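PDB 2FZF: hypothetical protein from Pyrococcus furiosus, which is of unknown function but belongs to the rubrerythrin family of the ferritin clan, whose members are typically di-iron four-helix-bundle proteins. Local coordinates for residues 24-28 / 123-127; 38-42 / 109-113. All blocks are in the same frame, centred on the assembly; numbering follows the deposited sequence.

Contact 1. Residues 24-28 / 123-127; sequences LLGMA and FYLKL
The ring of Phe123 is the main bump here, pushed from helix 103-129 into a hollow on helix 21-44 walled by Leu24, Met27 and Ala28. Its CG stands anti to the backbone N (chi1 -176°), which carries the ring straight out to the neighbouring helix. The ring tip, CZ, meets Leu24: Leu24 O lies near the ring plane at that edge, 4.1 Å from CZ, and Leu24 CD2 sits 4.2 Å from the same Phe123 CZ. The Met27 side chain crosses that of Phe123 at about a right angle; its chain bends at the sulfur (chi3 43°) and brings CE to 4.1 Å from Phe123 CE2. This is antiparallel packing inside the four-helix bundle of a rubrerythrin-like protein, the two short axes 11.8 Å apart and 153° between their directions. One turn along, Leu127 forks over helix 21-44, with CD1 lying 3.5 Å from Leu24 CD1 and CD2 meeting the CD2 methyl of Leu25. Ala28, with its single methyl, makes the shallow spot between the aromatics: its CB is 4.1 Å from Tyr124 CE1 and touches Phe123 CE1 too. The hydroxyl of Tyr124 runs on past that methyl to a hydrogen bond with Glu32.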
# COMPACT_ATOMS: atom_id res chain seq x y z
N LEU A 24 10.45 -9.78 21.62
CA LEU A 24 9.63 -9.09 20.67
C LEU A 24 10.09 -9.47 19.27
O LEU A 24 9.30 -9.93 18.45
CB LEU A 24 9.71 -7.57 20.89
CG LEU A 24 9.05 -7.06 22.19
CD1 LEU A 24 9.18 -5.55 22.28
CD2 LEU A 24 7.58 -7.46 22.21
N LEU A 25 11.38 -9.32 18.99
CA LEU A 25 11.86 -9.69 17.66
C LEU A 25 11.44 -11.12 17.33
O LEU A 25 11.12 -11.42 16.18
CB LEU A 25 13.38 -9.55 17.56
CG LEU A 25 13.90 -8.12 17.47
CD1 LEU A 25 15.39 -8.16 17.57
CD2 LEU A 25 13.49 -7.45 16.18
N GLY A 26 11.43 -12.01 18.32
CA GLY A 26 11.00 -13.37 18.05
C GLY A 26 9.53 -13.39 17.62
O GLY A 26 9.13 -14.12 16.72
N MET A 27 8.73 -12.56 18.30
CA MET A 27 7.31 -12.43 18.01
C MET A 27 7.13 -11.96 16.58
O MET A 27 6.32 -12.52 15.84
CB MET A 27 6.68 -11.41 18.96
CG MET A 27 6.43 -11.94 20.37
SD MET A 27 5.46 -10.83 21.46
CE MET A 27 4.19 -10.30 20.33
N ALA A 28 7.90 -10.93 16.21
CA ALA A 28 7.88 -10.35 14.86
C ALA A 28 8.12 -11.42 13.81
O ALA A 28 7.34 -11.59 12.89
CB ALA A 28 8.93 -9.27 14.75
N PHE A 123 3.19 -1.98 15.47
CA PHE A 123 4.17 -2.75 16.24
C PHE A 123 5.58 -2.27 15.84
O PHE A 123 6.36 -1.84 16.68
CB PHE A 123 3.97 -4.26 15.95
CG PHE A 123 4.86 -5.19 16.75
CD1 PHE A 123 6.17 -5.44 16.36
CD2 PHE A 123 4.37 -5.83 17.89
CE1 PHE A 123 6.97 -6.33 17.07
CE2 PHE A 123 5.17 -6.72 18.61
CZ PHE A 123 6.47 -6.97 18.20
N TYR A 124 5.88 -2.30 14.54
CA TYR A 124 7.18 -1.87 14.05
C TYR A 124 7.47 -0.40 14.31
O TYR A 124 8.61 0.05 14.21
CB TYR A 124 7.29 -2.15 12.57
CG TYR A 124 7.34 -3.61 12.25
CD1 TYR A 124 8.25 -4.46 12.89
CD2 TYR A 124 6.51 -4.15 11.28
CE1 TYR A 124 8.35 -5.80 12.55
CE2 TYR A 124 6.59 -5.49 10.94
CZ TYR A 124 7.52 -6.31 11.57
OH TYR A 124 7.63 -7.63 11.19
N LEU A 125 6.41 0.35 14.61
CA LEU A 125 6.53 1.78 14.91
C LEU A 125 7.09 1.91 16.31
O LEU A 125 7.94 2.76 16.58
CB LEU A 125 5.16 2.44 14.87
CG LEU A 125 4.85 3.22 13.59
CD1 LEU A 125 3.42 3.75 13.61
CD2 LEU A 125 5.87 4.35 13.46
N LYS A 126 6.60 1.06 17.21
CA LYS A 126 7.06 1.07 18.59
C LYS A 126 8.46 0.49 18.67
O LYS A 126 9.36 1.09 19.26
CB LYS A 126 6.11 0.26 19.49
CG LYS A 126 6.66 0.06 20.92
CD LYS A 126 7.11 1.37 21.60
CE LYS A 126 7.95 1.12 22.87
NZ LYS A 126 7.23 0.30 23.90
N LEU A 127 8.65 -0.68 18.07
CA LEU A 127 9.94 -1.35 18.07
C LEU A 127 11.00 -0.39 17.55
O LEU A 127 12.17 -0.46 17.92
CB LEU A 127 9.89 -2.60 17.19
CG LEU A 127 10.43 -3.90 17.80
CD1 LEU A 127 9.69 -4.20 19.10
CD2 LEU A 127 10.25 -5.04 16.82

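Contact 2. Residues 38-42 / 109-113; sequences FYKSL and LIRWA
Phe38 lies across from Leu109 and Ala113, and its ring carries the aromatic share of this contact. Leu109 CD1 comes in at the ring edge, in the ring plane, 3.4 Å from Phe38 CE2, while Phe38 CE1 rests 3.9 Å from Ala113 CB. The reach comes from chi1 (163°), which turns CG away from the backbone N and extends the ring toward helix 103-129. Tyr39 adds a second aromatic group from the same helix: its OH is 3.8 Å from Ala113 CB, with CE2 nearly as close, and Phe38 CD1 sits over one face of the Tyr39 ring, nearer its margin than its middle. Both segments belong to long antiparallel helices of the four-helix bundle expected of the rubrerythrin family, their short axes running 158° apart in direction and 12.0 Å from each other. Were Phe38 cut back to an alanine, Leu109 CD1 would probably face a gap, Tyr39 would lose the ring over one of its faces, and Ala113 would keep only Tyr39 of its two aromatic partners here. The purely aliphatic contacts lie one turn further along. Leu42 and Leu109 lie alongside each other, pointing opposite ways, Leu42 CD2 coming to 4.1 Å from Leu109 CB. The other branch of Leu42 meets Ile110 at about a right angle, CD1 to CD1 3.9 Å; Ile110 points its CB away from helix 21-44, yet its long arm bends back to make this touch. No hydrogen bond spans the two segments. Ile55 of helix 51-61 packs on both Leu42 and Ile110, and Leu154 of helix 134-164 on Tyr39, Ile110 and Ala113.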
# COMPACT_ATOMS: atom_id res chain seq x y z
N PHE A 38 -0.20 -17.48 5.43
CA PHE A 38 -1.61 -17.15 5.49
C PHE A 38 -2.05 -16.63 4.13
O PHE A 38 -3.08 -17.05 3.59
CB PHE A 38 -1.87 -16.08 6.56
CG PHE A 38 -3.20 -15.41 6.41
CD1 PHE A 38 -3.29 -14.12 5.90
CD2 PHE A 38 -4.36 -16.09 6.69
CE1 PHE A 38 -4.52 -13.53 5.66
CE2 PHE A 38 -5.60 -15.50 6.45
CZ PHE A 38 -5.67 -14.22 5.93
N TYR A 39 -1.26 -15.73 3.57
CA TYR A 39 -1.59 -15.19 2.26
C TYR A 39 -1.44 -16.25 1.18
O TYR A 39 -2.23 -16.30 0.23
CB TYR A 39 -0.70 -13.98 1.98
CG TYR A 39 -1.04 -12.79 2.85
CD1 TYR A 39 -0.05 -12.11 3.56
CD2 TYR A 39 -2.35 -12.29 2.89
CE1 TYR A 39 -0.34 -10.97 4.29
CE2 TYR A 39 -2.66 -11.15 3.61
CZ TYR A 39 -1.66 -10.49 4.31
OH TYR A 39 -1.98 -9.34 4.98
N LYS A 40 -0.43 -17.10 1.33
CA LYS A 40 -0.21 -18.16 0.35
C LYS A 40 -1.45 -19.03 0.19
O LYS A 40 -1.75 -19.47 -0.91
CB LYS A 40 0.96 -19.04 0.78
CG LYS A 40 2.26 -18.72 0.05
CD LYS A 40 2.14 -19.02 -1.44
CE LYS A 40 1.83 -20.49 -1.71
NZ LYS A 40 1.72 -20.81 -3.18
N SER A 41 -2.16 -19.26 1.29
CA SER A 41 -3.36 -20.09 1.26
C SER A 41 -4.57 -19.30 0.82
O SER A 41 -5.50 -19.84 0.23
CB SER A 41 -3.64 -20.66 2.63
OG SER A 41 -2.47 -21.22 3.17
N LEU A 42 -4.56 -18.02 1.15
CA LEU A 42 -5.65 -17.15 0.80
C LEU A 42 -5.69 -17.08 -0.72
O LEU A 42 -6.70 -17.40 -1.33
CB LEU A 42 -5.42 -15.74 1.38
CG LEU A 42 -6.50 -14.95 2.13
CD1 LEU A 42 -6.22 -13.47 1.93
CD2 LEU A 42 -7.91 -15.30 1.65
N LEU A 109 -11.85 -13.02 6.05
CA LEU A 109 -10.41 -13.21 5.91
C LEU A 109 -9.64 -11.96 5.47
O LEU A 109 -8.50 -11.76 5.88
CB LEU A 109 -10.14 -14.36 4.91
CG LEU A 109 -9.97 -15.82 5.37
CD1 LEU A 109 -8.99 -15.82 6.53
CD2 LEU A 109 -11.27 -16.45 5.79
N ILE A 110 -10.24 -11.12 4.63
CA ILE A 110 -9.54 -9.90 4.22
C ILE A 110 -9.62 -8.90 5.37
O ILE A 110 -8.69 -8.14 5.61
CB ILE A 110 -10.15 -9.23 2.94
CG1 ILE A 110 -10.03 -10.15 1.72
CG2 ILE A 110 -9.41 -7.94 2.64
CD1 ILE A 110 -8.62 -10.42 1.25
N ARG A 111 -10.74 -8.90 6.10
CA ARG A 111 -10.93 -7.97 7.21
C ARG A 111 -9.90 -8.23 8.31
O ARG A 111 -9.33 -7.29 8.85
CB ARG A 111 -12.35 -8.11 7.75
CG ARG A 111 -12.92 -6.82 8.35
CD ARG A 111 -14.35 -7.02 8.80
NE ARG A 111 -14.45 -8.18 9.68
CZ ARG A 111 -15.13 -9.29 9.39
NH1 ARG A 111 -15.16 -10.30 10.25
NH2 ARG A 111 -15.80 -9.38 8.25
N TRP A 112 -9.68 -9.51 8.62
CA TRP A 112 -8.70 -9.92 9.63
C TRP A 112 -7.27 -9.64 9.18
O TRP A 112 -6.39 -9.35 9.99
CB TRP A 112 -8.82 -11.42 9.94
CG TRP A 112 -9.84 -11.72 11.01
CD1 TRP A 112 -11.09 -12.28 10.84
CD2 TRP A 112 -9.74 -11.38 12.40
NE1 TRP A 112 -11.77 -12.29 12.03
CE2 TRP A 112 -10.97 -11.75 13.01
CE3 TRP A 112 -8.73 -10.80 13.19
CZ2 TRP A 112 -11.22 -11.54 14.37
CZ3 TRP A 112 -8.99 -10.60 14.55
CH2 TRP A 112 -10.22 -10.97 15.12
N ALA A 113 -7.04 -9.73 7.87
CA ALA A 113 -5.71 -9.48 7.33
C ALA A 113 -5.32 -8.03 7.51
O ALA A 113 -4.19 -7.74 7.90
CB ALA A 113 -5.67 -9.86 5.87

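Both contacts join the same two antiparallel helices, 21-44 and 103-129, at places on opposite sides of the chain's centre, with about 21 Å between contact centres. In sequence, both segments of contact 2 fall between those of contact 1. All the touching residues of contact 1 are buried; contact 2 is also buried, though its Leu109 is partly exposed. Each is apolar and mixes a phenylalanine, a tyrosine, leucines and an alanine, but the aromatics change sides: helix 103-129 supplies them in contact 1, helix 21-44 in contact 2. Methionine joins only the first, isoleucine only the second. The neighbours differ as well, helix 63-76 flanking contact 1 and helix 51-61 contact 2, while helix 134-164 packs against both.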